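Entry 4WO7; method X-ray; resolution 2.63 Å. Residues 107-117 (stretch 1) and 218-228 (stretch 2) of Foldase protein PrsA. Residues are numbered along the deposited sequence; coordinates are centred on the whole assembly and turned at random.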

# COMPACT_ATOMS: atom_id res chain seq x y z
N ALA A 107 -32.42 0.82 6.59
CA ALA A 107 -31.57 1.42 7.61
C ALA A 107 -30.37 2.03 6.92
O ALA A 107 -29.95 3.13 7.25
CB ALA A 107 -31.13 0.38 8.63
N ASP A 108 -29.82 1.32 5.93
CA ASP A 108 -28.70 1.83 5.16
C ASP A 108 -29.09 3.08 4.37
O ASP A 108 -28.26 3.98 4.18
CB ASP A 108 -28.16 0.75 4.22
CG ASP A 108 -27.62 -0.46 4.96
OD1 ASP A 108 -27.23 -0.32 6.13
OD2 ASP A 108 -27.60 -1.57 4.37
N ILE A 109 -30.33 3.15 3.90
CA ILE A 109 -30.76 4.28 3.07
C ILE A 109 -31.03 5.51 3.92
O ILE A 109 -30.62 6.61 3.58
CB ILE A 109 -32.05 3.99 2.28
CG1 ILE A 109 -31.93 2.71 1.45
CG2 ILE A 109 -32.40 5.17 1.37
CD1 ILE A 109 -33.27 2.20 0.94
N LYS A 110 -31.73 5.32 5.04
CA LYS A 110 -32.05 6.43 5.92
C LYS A 110 -30.75 6.90 6.56
O LYS A 110 -30.57 8.08 6.83
CB LYS A 110 -33.08 6.03 6.98
CG LYS A 110 -33.81 7.23 7.59
CD LYS A 110 -34.97 6.81 8.48
CE LYS A 110 -34.57 6.78 9.95
NZ LYS A 110 -34.56 8.13 10.57
N GLU A 111 -29.85 5.95 6.77
CA GLU A 111 -28.52 6.23 7.29
C GLU A 111 -27.69 7.05 6.32
O GLU A 111 -26.82 7.81 6.73
CB GLU A 111 -27.78 4.93 7.58
CG GLU A 111 -26.34 5.12 8.01
CD GLU A 111 -25.66 3.81 8.33
OE1 GLU A 111 -24.46 3.83 8.70
OE2 GLU A 111 -26.31 2.75 8.20
N TYR A 112 -27.90 6.82 5.03
CA TYR A 112 -27.21 7.59 4.00
C TYR A 112 -27.85 8.98 3.87
O TYR A 112 -27.15 9.98 3.67
CB TYR A 112 -27.22 6.86 2.66
CG TYR A 112 -26.39 7.56 1.60
CD1 TYR A 112 -25.01 7.38 1.54
CD2 TYR A 112 -26.98 8.40 0.67
CE1 TYR A 112 -24.25 8.02 0.57
CE2 TYR A 112 -26.22 9.04 -0.30
CZ TYR A 112 -24.86 8.85 -0.34
OH TYR A 112 -24.11 9.49 -1.31
N TRP A 113 -29.17 9.02 3.96
CA TRP A 113 -29.91 10.27 3.88
C TRP A 113 -29.43 11.21 4.98
O TRP A 113 -29.05 12.35 4.70
CB TRP A 113 -31.41 9.98 4.02
CG TRP A 113 -32.33 11.15 3.89
CD1 TRP A 113 -32.81 11.69 2.73
CD2 TRP A 113 -32.90 11.92 4.95
NE1 TRP A 113 -33.63 12.76 3.01
CE2 TRP A 113 -33.70 12.92 4.37
CE3 TRP A 113 -32.79 11.88 6.35
CZ2 TRP A 113 -34.40 13.86 5.12
CZ3 TRP A 113 -33.49 12.81 7.09
CH2 TRP A 113 -34.28 13.79 6.48
N GLU A 114 -29.45 10.74 6.22
CA GLU A 114 -28.87 11.48 7.33
C GLU A 114 -27.35 11.34 7.24
O GLU A 114 -26.80 10.27 7.49
CB GLU A 114 -29.42 10.99 8.67
CG GLU A 114 -29.01 9.57 9.04
CD GLU A 114 -30.00 8.89 9.96
OE1 GLU A 114 -30.99 9.53 10.38
OE2 GLU A 114 -29.80 7.69 10.27
N GLY A 115 -26.68 12.43 6.89
CA GLY A 115 -25.26 12.38 6.59
C GLY A 115 -25.11 13.13 5.28
O GLY A 115 -24.03 13.57 4.89
N LEU A 116 -26.24 13.24 4.57
CA LEU A 116 -26.39 14.11 3.42
C LEU A 116 -26.89 15.50 3.89
O LEU A 116 -27.14 16.40 3.08
CB LEU A 116 -27.35 13.47 2.41
CG LEU A 116 -26.86 13.13 0.99
CD1 LEU A 116 -25.47 12.47 0.98
CD2 LEU A 116 -27.87 12.21 0.29
N LYS A 117 -27.09 15.65 5.20
CA LYS A 117 -27.55 16.90 5.82
C LYS A 117 -26.58 18.06 5.67
O LYS A 117 -25.41 17.98 6.05
CB LYS A 117 -27.85 16.67 7.31
CG LYS A 117 -28.56 17.84 8.01
CD LYS A 117 -28.74 17.57 9.51
CE LYS A 117 -29.33 18.75 10.27
NZ LYS A 117 -30.73 19.05 9.86
N GLU A 218 -33.38 6.92 -5.32
CA GLU A 218 -32.09 7.34 -5.85
C GLU A 218 -30.98 7.09 -4.85
O GLU A 218 -29.86 6.75 -5.23
CB GLU A 218 -32.09 8.81 -6.28
CG GLU A 218 -32.83 9.11 -7.58
CD GLU A 218 -32.23 8.33 -8.74
OE1 GLU A 218 -30.99 8.22 -8.81
OE2 GLU A 218 -33.00 7.82 -9.58
N LEU A 219 -31.28 7.25 -3.56
CA LEU A 219 -30.25 7.03 -2.55
C LEU A 219 -29.94 5.55 -2.41
O LEU A 219 -28.80 5.18 -2.13
CB LEU A 219 -30.68 7.61 -1.20
CG LEU A 219 -30.78 9.14 -1.18
CD1 LEU A 219 -31.17 9.64 0.20
CD2 LEU A 219 -29.50 9.81 -1.68
N LYS A 220 -30.94 4.70 -2.60
CA LYS A 220 -30.72 3.26 -2.57
C LYS A 220 -29.71 2.89 -3.65
O LYS A 220 -28.80 2.08 -3.44
CB LYS A 220 -32.02 2.49 -2.75
CG LYS A 220 -31.90 1.03 -2.35
CD LYS A 220 -33.21 0.27 -2.48
CE LYS A 220 -33.12 -1.10 -1.81
NZ LYS A 220 -34.43 -1.81 -1.87
N SER A 221 -29.87 3.49 -4.83
CA SER A 221 -29.00 3.21 -5.96
C SER A 221 -27.60 3.71 -5.65
O SER A 221 -26.61 3.08 -6.03
CB SER A 221 -29.54 3.86 -7.24
OG SER A 221 -30.71 3.21 -7.69
N GLU A 222 -27.51 4.84 -4.95
CA GLU A 222 -26.22 5.38 -4.54
C GLU A 222 -25.54 4.51 -3.48
O GLU A 222 -24.33 4.30 -3.54
CB GLU A 222 -26.37 6.80 -4.00
CG GLU A 222 -26.60 7.86 -5.05
CD GLU A 222 -26.50 9.26 -4.47
OE1 GLU A 222 -25.47 9.56 -3.83
OE2 GLU A 222 -27.45 10.06 -4.65
N VAL A 223 -26.31 4.01 -2.51
CA VAL A 223 -25.74 3.16 -1.47
C VAL A 223 -25.13 1.93 -2.10
O VAL A 223 -24.02 1.53 -1.75
CB VAL A 223 -26.80 2.71 -0.42
CG1 VAL A 223 -26.25 1.56 0.46
CG2 VAL A 223 -27.26 3.88 0.45
N LEU A 224 -25.86 1.33 -3.03
CA LEU A 224 -25.40 0.12 -3.70
C LEU A 224 -24.13 0.38 -4.49
O LEU A 224 -23.21 -0.44 -4.47
CB LEU A 224 -26.49 -0.41 -4.62
CG LEU A 224 -26.12 -1.64 -5.45
CD1 LEU A 224 -25.74 -2.84 -4.57
CD2 LEU A 224 -27.27 -1.98 -6.38
N GLU A 225 -24.06 1.51 -5.17
CA GLU A 225 -22.87 1.83 -5.96
C GLU A 225 -21.69 2.03 -5.04
O GLU A 225 -20.55 1.75 -5.40
CB GLU A 225 -23.08 3.09 -6.80
CG GLU A 225 -22.05 3.21 -7.91
CD GLU A 225 -22.37 4.30 -8.91
OE1 GLU A 225 -23.53 4.76 -8.94
OE2 GLU A 225 -21.46 4.70 -9.67
N GLN A 226 -21.97 2.50 -3.83
CA GLN A 226 -20.93 2.72 -2.84
C GLN A 226 -20.41 1.40 -2.28
O GLN A 226 -19.21 1.24 -2.04
CB GLN A 226 -21.45 3.62 -1.71
CG GLN A 226 -20.37 4.05 -0.74
CD GLN A 226 -20.91 4.82 0.45
OE1 GLN A 226 -22.05 4.62 0.87
NE2 GLN A 226 -20.08 5.69 1.01
N LYS A 227 -21.31 0.44 -2.08
CA LYS A 227 -20.92 -0.86 -1.56
C LYS A 227 -20.21 -1.67 -2.64
O LYS A 227 -19.48 -2.61 -2.34
CB LYS A 227 -22.13 -1.64 -1.05
CG LYS A 227 -22.67 -1.13 0.28
CD LYS A 227 -23.72 -2.06 0.86
CE LYS A 227 -24.22 -1.56 2.21
NZ LYS A 227 -25.22 -2.48 2.82
N LEU A 228 -20.43 -1.29 -3.90
CA LEU A 228 -19.80 -1.97 -5.03
C LEU A 228 -18.35 -1.53 -5.25
O LEU A 228 -17.59 -2.22 -5.94
CB LEU A 228 -20.62 -1.75 -6.30
CG LEU A 228 -21.90 -2.60 -6.33
CD1 LEU A 228 -22.85 -2.14 -7.42
CD2 LEU A 228 -21.56 -4.08 -6.52

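The strongest polar contact between the two stretches is a salt bridge. Lys-227 NZ donates to Asp-108 OD2 at 3.0 Å, so opposite charge and a hydrogen bond act together. Asp-108 points its CA-to-CB bond toward the other helix. Lys-227 does the same, and its chain runs nearly fully extended beyond chi1 to reach the carboxylate. The same oxygen, Asp-108 OD2, also bonds to a residue adjoining one of the stretches.

A second polar link joins Tyr-112 and Glu-222. Tyr-112 OH donates to Glu-222 OE1 at 2.9 Å. The distance is short, but the bond is weak. Glu-222 OE1 has another hydrogen-bond partner elsewhere in the structure.

Both contacts are made by side chains. No backbone hydrogen bond joins the stretches. Within each helix, amides bond to carbonyls one turn back. Tyr-112 N to Asp-108 O, 3.0 Å, and Val-223 N to Leu-219 O, 2.8 Å, are typical. Helix 107-113 crosses helix 218-228 at 97°, close to perpendicular. The axes approach to 9.2 Å. The nearest CA atoms across the stretches are Ile-109 CA and Lys-220 CA, 5.7 Å apart. The contact buries 520 Å², both sides summed.

Tyr-112 is the knob of this crossing. Its side chain sits in a hole formed by Leu-219, Glu-222, Val-223 and Gln-226, residues on successive turns of the second helix. The ring meets Leu-219 at its edge, with Tyr-112 CE2 3.6 Å from Leu-219 CD2. Nearer the backbone, Tyr-112 CB packs 3.7 Å from Val-223 CG2. The tyrosine thus pairs apolar packing along its length with a polar tip.

Leu-219 is the matching apolar centre on the second helix. Leu-219 CD1 lies 3.6 Å from Trp-113 CD1, at the edge of the indole. Leu-219 CD2 lies 3.5 Å from Leu-116 CD2. Leu-219 CB is 3.9 Å from Ile-109 CG2. These contacts shield hydrocarbon from water and need no directed bonds. Ile-109 also sets its CD1 3.8 Å from Lys-220 CG. There the aliphatic part of the lysine packs, while the end of its side chain leads away.

The first helix gives way to loop at Glu-114. Gly-115 follows with phi near 131°, where a CB would jam against the carbonyl oxygen of Glu-114. After it, Leu-116 points its CA-to-CB bond toward the second helix and adds a loop residue to the apolar cluster.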